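Local structure of agmatinase (Deinococcus radiodurans, 1WOH) at the interface of chains A and B. The protein hydrolyses agmatine to putrescine and urea as a ureohydrolase of the arginase family that uses two manganese ions per subunit. Residues are numbered along the deposited sequence; one frame, centred on the assembly and turned at random. Chains: chain A/B, agmatinase.

Contact 1: the interface of chains A and B. Residues chain A 63, 65-68, 74, 294; chain B 184-186.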
ATOM      1  N   VAL A  63     -27.038  -4.200  -2.658  1.00 20.88           N
ATOM      2  CA  VAL A  63     -28.070  -5.107  -2.175  1.00 19.58           C
ATOM      3  C   VAL A  63     -29.380  -4.845  -2.922  1.00 19.99           C
ATOM      4  O   VAL A  63     -29.861  -3.713  -2.966  1.00 17.91           O
ATOM      5  CB  VAL A  63     -28.303  -4.926  -0.661  1.00 19.46           C
ATOM      6  CG1 VAL A  63     -29.345  -5.917  -0.172  1.00 18.49           C
ATOM      7  CG2 VAL A  63     -26.992  -5.117   0.092  1.00 18.31           C
ATOM      8  N   PRO A  65     -33.580  -5.177  -3.912  1.00 19.88           N
ATOM      9  CA  PRO A  65     -33.794  -4.845  -5.324  1.00 18.40           C
ATOM     10  C   PRO A  65     -33.281  -3.448  -5.673  1.00 18.52           C
ATOM     11  O   PRO A  65     -32.843  -2.707  -4.793  1.00 17.80           O
ATOM     12  CB  PRO A  65     -35.304  -4.969  -5.474  1.00 19.26           C
ATOM     13  CG  PRO A  65     -35.783  -4.450  -4.157  1.00 21.08           C
ATOM     14  CD  PRO A  65     -34.848  -5.113  -3.164  1.00 19.46           C
ATOM     15  N   PHE A  66     -33.349  -3.094  -6.955  1.00 18.72           N
ATOM     16  CA  PHE A  66     -32.868  -1.797  -7.422  1.00 18.24           C
ATOM     17  C   PHE A  66     -33.909  -0.970  -8.168  1.00 19.31           C
ATOM     18  O   PHE A  66     -34.500  -1.435  -9.141  1.00 17.68           O
ATOM     19  CB  PHE A  66     -31.667  -1.980  -8.353  1.00 17.60           C
ATOM     20  CG  PHE A  66     -30.550  -2.793  -7.760  1.00 17.63           C
ATOM     21  CD1 PHE A  66     -30.408  -4.141  -8.074  1.00 17.71           C
ATOM     22  CD2 PHE A  66     -29.634  -2.205  -6.896  1.00 18.97           C
ATOM     23  CE1 PHE A  66     -29.364  -4.895  -7.537  1.00 19.12           C
ATOM     24  CE2 PHE A  66     -28.588  -2.949  -6.353  1.00 19.95           C
ATOM     25  CZ  PHE A  66     -28.452  -4.295  -6.674  1.00 19.50           C
ATOM     26  N   THR A  67     -34.103   0.267  -7.719  1.00 19.96           N
ATOM     27  CA  THR A  67     -35.043   1.187  -8.356  1.00 21.87           C
ATOM     28  C   THR A  67     -34.212   2.252  -9.080  1.00 22.24           C
ATOM     29  O   THR A  67     -33.488   3.018  -8.447  1.00 23.85           O
ATOM     30  CB  THR A  67     -35.954   1.867  -7.307  1.00 22.18           C
ATOM     31  OG1 THR A  67     -36.564   0.865  -6.484  1.00 23.55           O
ATOM     32  CG2 THR A  67     -37.045   2.673  -7.989  1.00 21.20           C
ATOM     33  N   GLY A  68     -34.309   2.290 -10.405  1.00 22.87           N
ATOM     34  CA  GLY A  68     -33.537   3.246 -11.179  1.00 25.37           C
ATOM     35  C   GLY A  68     -34.096   4.655 -11.259  1.00 27.28           C
ATOM     36  O   GLY A  68     -35.138   4.966 -10.681  1.00 27.29           O
ATOM     37  N   ARG A  74     -36.015  -3.331 -10.419  1.00 23.16           N
ATOM     38  CA  ARG A  74     -35.563  -4.609 -10.960  1.00 22.20           C
ATOM     39  C   ARG A  74     -35.200  -5.545  -9.817  1.00 21.41           C
ATOM     40  O   ARG A  74     -34.776  -5.101  -8.752  1.00 21.93           O
ATOM     41  CB  ARG A  74     -34.374  -4.399 -11.902  1.00 21.32           C
ATOM     42  CG  ARG A  74     -34.779  -3.801 -13.251  1.00 22.12           C
ATOM     43  CD  ARG A  74     -33.622  -3.739 -14.225  1.00 21.59           C
ATOM     44  NE  ARG A  74     -32.573  -2.835 -13.771  1.00 23.12           N
ATOM     45  CZ  ARG A  74     -31.452  -2.596 -14.445  1.00 22.81           C
ATOM     46  NH1 ARG A  74     -31.233  -3.198 -15.608  1.00 22.71           N
ATOM     47  NH2 ARG A  74     -30.551  -1.754 -13.955  1.00 22.10           N
ATOM     48  N   MET A 294     -24.462  -8.054 -10.023  1.00 11.55           N
ATOM     49  CA  MET A 294     -25.819  -7.651  -9.667  1.00 13.56           C
ATOM     50  C   MET A 294     -26.569  -7.035 -10.845  1.00 12.45           C
ATOM     51  O   MET A 294     -27.763  -7.295 -11.025  1.00 15.49           O
ATOM     52  CB  MET A 294     -25.810  -6.662  -8.489  1.00 13.20           C
ATOM     53  CG  MET A 294     -25.367  -7.261  -7.150  1.00 15.51           C
ATOM     54  SD  MET A 294     -26.110  -8.853  -6.748  1.00 19.40           S
ATOM     55  CE  MET A 294     -27.861  -8.363  -6.503  1.00 17.63           C
TER
ATOM     56  N   LEU B 184     -27.026   1.878 -10.006  1.00 16.78           N
ATOM     57  CA  LEU B 184     -28.192   1.000 -10.002  1.00 19.23           C
ATOM     58  C   LEU B 184     -29.317   1.480  -9.102  1.00 19.28           C
ATOM     59  O   LEU B 184     -30.463   1.078  -9.282  1.00 20.27           O
ATOM     60  CB  LEU B 184     -27.800  -0.411  -9.566  1.00 19.49           C
ATOM     61  CG  LEU B 184     -26.823  -1.177 -10.453  1.00 20.50           C
ATOM     62  CD1 LEU B 184     -26.584  -2.562  -9.863  1.00 22.12           C
ATOM     63  CD2 LEU B 184     -27.390  -1.283 -11.858  1.00 21.29           C
ATOM     64  N   ARG B 185     -29.000   2.345  -8.148  1.00 21.33           N
ATOM     65  CA  ARG B 185     -30.016   2.813  -7.212  1.00 23.08           C
ATOM     66  C   ARG B 185     -30.221   4.327  -7.162  1.00 21.81           C
ATOM     67  O   ARG B 185     -29.263   5.098  -7.109  1.00 19.44           O
ATOM     68  CB  ARG B 185     -29.672   2.298  -5.810  1.00 23.01           C
ATOM     69  CG  ARG B 185     -30.805   2.392  -4.803  1.00 26.68           C
ATOM     70  CD  ARG B 185     -30.308   2.195  -3.375  1.00 28.31           C
ATOM     71  NE  ARG B 185     -29.402   1.055  -3.214  1.00 30.37           N
ATOM     72  CZ  ARG B 185     -29.716  -0.215  -3.468  1.00 31.08           C
ATOM     73  NH1 ARG B 185     -30.926  -0.536  -3.908  1.00 30.64           N
ATOM     74  NH2 ARG B 185     -28.818  -1.169  -3.263  1.00 31.80           N
ATOM     75  N   PHE B 186     -31.486   4.743  -7.185  1.00 22.18           N
ATOM     76  CA  PHE B 186     -31.850   6.155  -7.098  1.00 23.72           C
ATOM     77  C   PHE B 186     -32.989   6.279  -6.091  1.00 24.39           C
ATOM     78  O   PHE B 186     -33.879   5.434  -6.060  1.00 24.65           O
ATOM     79  CB  PHE B 186     -32.331   6.695  -8.447  1.00 25.62           C
ATOM     80  CG  PHE B 186     -31.226   7.031  -9.404  1.00 29.01           C
ATOM     81  CD1 PHE B 186     -30.468   6.028  -9.999  1.00 29.71           C
ATOM     82  CD2 PHE B 186     -30.944   8.357  -9.713  1.00 29.33           C
ATOM     83  CE1 PHE B 186     -29.440   6.344 -10.891  1.00 31.29           C
ATOM     84  CE2 PHE B 186     -29.921   8.685 -10.601  1.00 31.72           C
ATOM     85  CZ  PHE B 186     -29.167   7.673 -11.193  1.00 30.95           C
TER
HETATM   86  O   HOH W   1     -31.323   0.229 -11.752  1.00 19.02           O
HETATM   87  O   HOH W   2     -35.783   5.601  -8.025  1.00 29.93           O
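A short strand of chain A, residues 66-67, and the loop that leads into it from A:Val63 receive the chain B loop 184-186, which runs between strand 173-181 and helix 188-196. B:Arg185 reaches back along chain A to join two backbone carbonyls. Its CG lies anti to the backbone N (chi1 -165°) and the chain bends at chi3, so that the two terminal nitrogens face different acceptors. B:Arg185 NH2 donates to A:Val63 O at 2.8 Å, arriving above the carbonyl plane, whereas B:Arg185 NH1 donates to A:Pro65 O at 3.0 Å within both the carbonyl and the guanidinium planes. The cis peptide before A:Pro65 probably contributes to the turn of this segment. Two main-chain acceptors thus limit rotation of the guanidinium, which lies nearly parallel to the A:Phe66 ring (planes 19° apart) but displaced past its CD2/CE2 rim, not stacked over it; B:Arg185 CZ is 4.0 Å from A:Phe66 CD2. On the opposite side of that ring sits B:Leu184, its CD1 4.0 Å above the plane and over the centre, its CB over the same face toward the rim at A:Phe66 CD2. The other methyl, B:Leu184 CD2, lies 3.8 Å from A:Arg74 NH2. Backbone pairing completes the join: B:Phe186 N donates to A:Thr67 O at 2.9 Å, almost along the C=O axis. Water 1 links A:Arg74 NH2 to B:Leu184 O, and water 2 links A:Gly68 O to B:Phe186 O. In the fold, the chain A segment follows helix 51-59 and pairs with strand 73-74, with A:Met294 of helix 284-302 behind A:Phe66.

Contact 2: the interface of chains A and B. Residues chain A 7-9, 61; chain B 43-44, 153, 243.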
ATOM      1  N   LEU A   7     -25.153  -0.536   7.128  1.00 32.54           N
ATOM      2  CA  LEU A   7     -24.433   0.274   6.157  1.00 32.66           C
ATOM      3  C   LEU A   7     -23.519  -0.756   5.498  1.00 31.07           C
ATOM      4  O   LEU A   7     -23.402  -1.877   5.989  1.00 31.29           O
ATOM      5  CB  LEU A   7     -23.594   1.348   6.853  1.00 35.07           C
ATOM      6  CG  LEU A   7     -24.296   2.600   7.389  1.00 35.97           C
ATOM      7  CD1 LEU A   7     -24.805   3.440   6.234  1.00 37.89           C
ATOM      8  CD2 LEU A   7     -25.431   2.200   8.306  1.00 37.46           C
ATOM      9  N   PRO A   8     -22.861  -0.399   4.384  1.00 29.84           N
ATOM     10  CA  PRO A   8     -21.970  -1.349   3.703  1.00 29.49           C
ATOM     11  C   PRO A   8     -20.910  -2.005   4.595  1.00 28.28           C
ATOM     12  O   PRO A   8     -20.558  -3.168   4.398  1.00 27.80           O
ATOM     13  CB  PRO A   8     -21.346  -0.500   2.598  1.00 29.06           C
ATOM     14  CG  PRO A   8     -22.448   0.453   2.262  1.00 29.48           C
ATOM     15  CD  PRO A   8     -22.951   0.863   3.630  1.00 29.96           C
ATOM     16  N   TYR A   9     -20.405  -1.264   5.576  1.00 27.43           N
ATOM     17  CA  TYR A   9     -19.376  -1.796   6.465  1.00 26.30           C
ATOM     18  C   TYR A   9     -19.912  -2.598   7.647  1.00 25.45           C
ATOM     19  O   TYR A   9     -19.137  -3.082   8.473  1.00 26.71           O
ATOM     20  CB  TYR A   9     -18.493  -0.664   6.989  1.00 27.28           C
ATOM     21  CG  TYR A   9     -19.262   0.510   7.551  1.00 30.14           C
ATOM     22  CD1 TYR A   9     -19.740   1.516   6.716  1.00 31.45           C
ATOM     23  CD2 TYR A   9     -19.506   0.619   8.921  1.00 30.81           C
ATOM     24  CE1 TYR A   9     -20.438   2.606   7.227  1.00 32.13           C
ATOM     25  CE2 TYR A   9     -20.205   1.707   9.443  1.00 32.80           C
ATOM     26  CZ  TYR A   9     -20.665   2.696   8.589  1.00 32.16           C
ATOM     27  OH  TYR A   9     -21.340   3.782   9.095  1.00 33.91           O
ATOM     28  N   ARG A  61     -22.655  -3.129  -1.169  1.00 21.54           N
ATOM     29  CA  ARG A  61     -22.850  -1.808  -1.751  1.00 23.16           C
ATOM     30  C   ARG A  61     -23.870  -1.930  -2.880  1.00 23.19           C
ATOM     31  O   ARG A  61     -24.226  -0.935  -3.515  1.00 24.27           O
ATOM     32  CB  ARG A  61     -21.533  -1.268  -2.316  1.00 27.35           C
ATOM     33  CG  ARG A  61     -20.658  -0.548  -1.309  1.00 32.07           C
ATOM     34  CD  ARG A  61     -20.999   0.931  -1.245  1.00 39.99           C
ATOM     35  NE  ARG A  61     -22.413   1.159  -0.972  1.00 47.57           N
ATOM     36  CZ  ARG A  61     -22.961   2.358  -0.798  1.00 50.62           C
ATOM     37  NH1 ARG A  61     -22.211   3.451  -0.865  1.00 51.87           N
ATOM     38  NH2 ARG A  61     -24.261   2.465  -0.553  1.00 52.48           N
TER
ATOM     39  N   GLY B  43     -21.526   7.201   4.332  1.00 17.75           N
ATOM     40  CA  GLY B  43     -21.944   5.891   4.782  1.00 19.52           C
ATOM     41  C   GLY B  43     -21.066   4.703   4.446  1.00 19.52           C
ATOM     42  O   GLY B  43     -21.468   3.574   4.706  1.00 20.85           O
ATOM     43  N   PHE B  44     -19.879   4.927   3.891  1.00 16.48           N
ATOM     44  CA  PHE B  44     -19.034   3.789   3.546  1.00 15.57           C
ATOM     45  C   PHE B  44     -17.577   3.892   4.002  1.00 15.17           C
ATOM     46  O   PHE B  44     -17.261   3.570   5.146  1.00 15.46           O
ATOM     47  CB  PHE B  44     -19.094   3.546   2.031  1.00 14.12           C
ATOM     48  CG  PHE B  44     -18.475   2.248   1.588  1.00 16.06           C
ATOM     49  CD1 PHE B  44     -18.130   2.060   0.250  1.00 17.78           C
ATOM     50  CD2 PHE B  44     -18.235   1.217   2.491  1.00 16.43           C
ATOM     51  CE1 PHE B  44     -17.551   0.860  -0.180  1.00 19.51           C
ATOM     52  CE2 PHE B  44     -17.655   0.012   2.073  1.00 19.29           C
ATOM     53  CZ  PHE B  44     -17.314  -0.165   0.738  1.00 18.86           C
ATOM     54  N   ASN B 153     -30.620   6.279   6.808  1.00 25.56           N
ATOM     55  CA  ASN B 153     -30.040   5.665   7.999  1.00 24.86           C
ATOM     56  C   ASN B 153     -30.331   6.445   9.279  1.00 25.65           C
ATOM     57  O   ASN B 153     -29.441   6.696  10.102  1.00 24.00           O
ATOM     58  CB  ASN B 153     -28.532   5.496   7.801  1.00 24.71           C
ATOM     59  CG  ASN B 153     -28.205   4.603   6.618  1.00 23.54           C
ATOM     60  OD1 ASN B 153     -27.921   5.082   5.518  1.00 26.04           O
ATOM     61  ND2 ASN B 153     -28.267   3.293   6.837  1.00 24.28           N
ATOM     62  N   SER B 243     -17.399   5.871  -2.524  1.00 15.17           N
ATOM     63  CA  SER B 243     -18.265   4.969  -3.275  1.00 16.98           C
ATOM     64  C   SER B 243     -18.239   5.225  -4.773  1.00 18.10           C
ATOM     65  O   SER B 243     -19.137   5.872  -5.315  1.00 20.01           O
ATOM     66  CB  SER B 243     -19.696   5.107  -2.757  1.00 19.96           C
ATOM     67  OG  SER B 243     -19.722   5.028  -1.343  1.00 22.98           O
TER
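Loops meet on both sides here: the N-terminal segment A:Leu7 to A:Tyr9 and A:Arg61, just beyond helix 51-59, face the chain B loops carrying B:Gly43 and B:Phe44, B:Asn153 and B:Ser243. B:Phe44 lays one face of its ring against chain A. With CG anti to its backbone N (chi1 -169°), the ring is covered on that face by A:Arg61 and A:Pro8 side by side. The arginine methylenes cross obliquely over the CD1/CE1 side, A:Arg61 CD lying 3.4 Å from B:Phe44 CD1, and A:Pro8 CB sits over the CD2/CE2 side, 3.6 Å from B:Phe44 CD2. The arginine chain is bent at chi2 and chi3 (55°), which turns its guanidinium 71° from the ring plane; the contact is therefore made by methylenes and not by a flat stack. A:Pro8 CG lies over one face of the same guanidinium, toward its rim, and A:Arg61 NH1 makes a weak hydrogen bond to the hydroxyl B:Ser243 OG at 3.0 Å, which lies at the guanidinium edge. An alanine in place of B:Phe44 would remove the ring that packs on A:Arg61 and A:Pro8, and would probably loosen the hold on the arginine's methylenes. Farther along, A:Leu7 and B:Asn153 meet tip to tip, A:Leu7 CD2 3.4 Å from the amide nitrogen B:Asn153 ND2, a van der Waals approach. B:Gly43 O lies 3.3 Å from A:Pro8 CD, and the B:Gly43 carbonyl carbon lies at the edge of the A:Tyr9 ring, in plane. The patch is mainly one of shape matching; it probably anchors the N-terminal segment of chain A against the neighbouring subunit and contributes to holding the six-copy assembly together.

The C-alpha centres of contact 1 and contact 2 lie about 15 Å apart within the same A-B interface. No residue belongs to both, but A:Arg61 of contact 2 and A:Val63 of contact 1 are two positions apart in the segment after helix 51-59, so one stretch of chain A serves both. Contact 1 relies on hydrogen bonds to main-chain carbonyls, and waters, contact 2 on apolar packing with little polar bonding. Chain B supplies separate loops to the two. Together they attach the segment at two points, which is likely to steady the subunit pair within the deposited six-copy assembly.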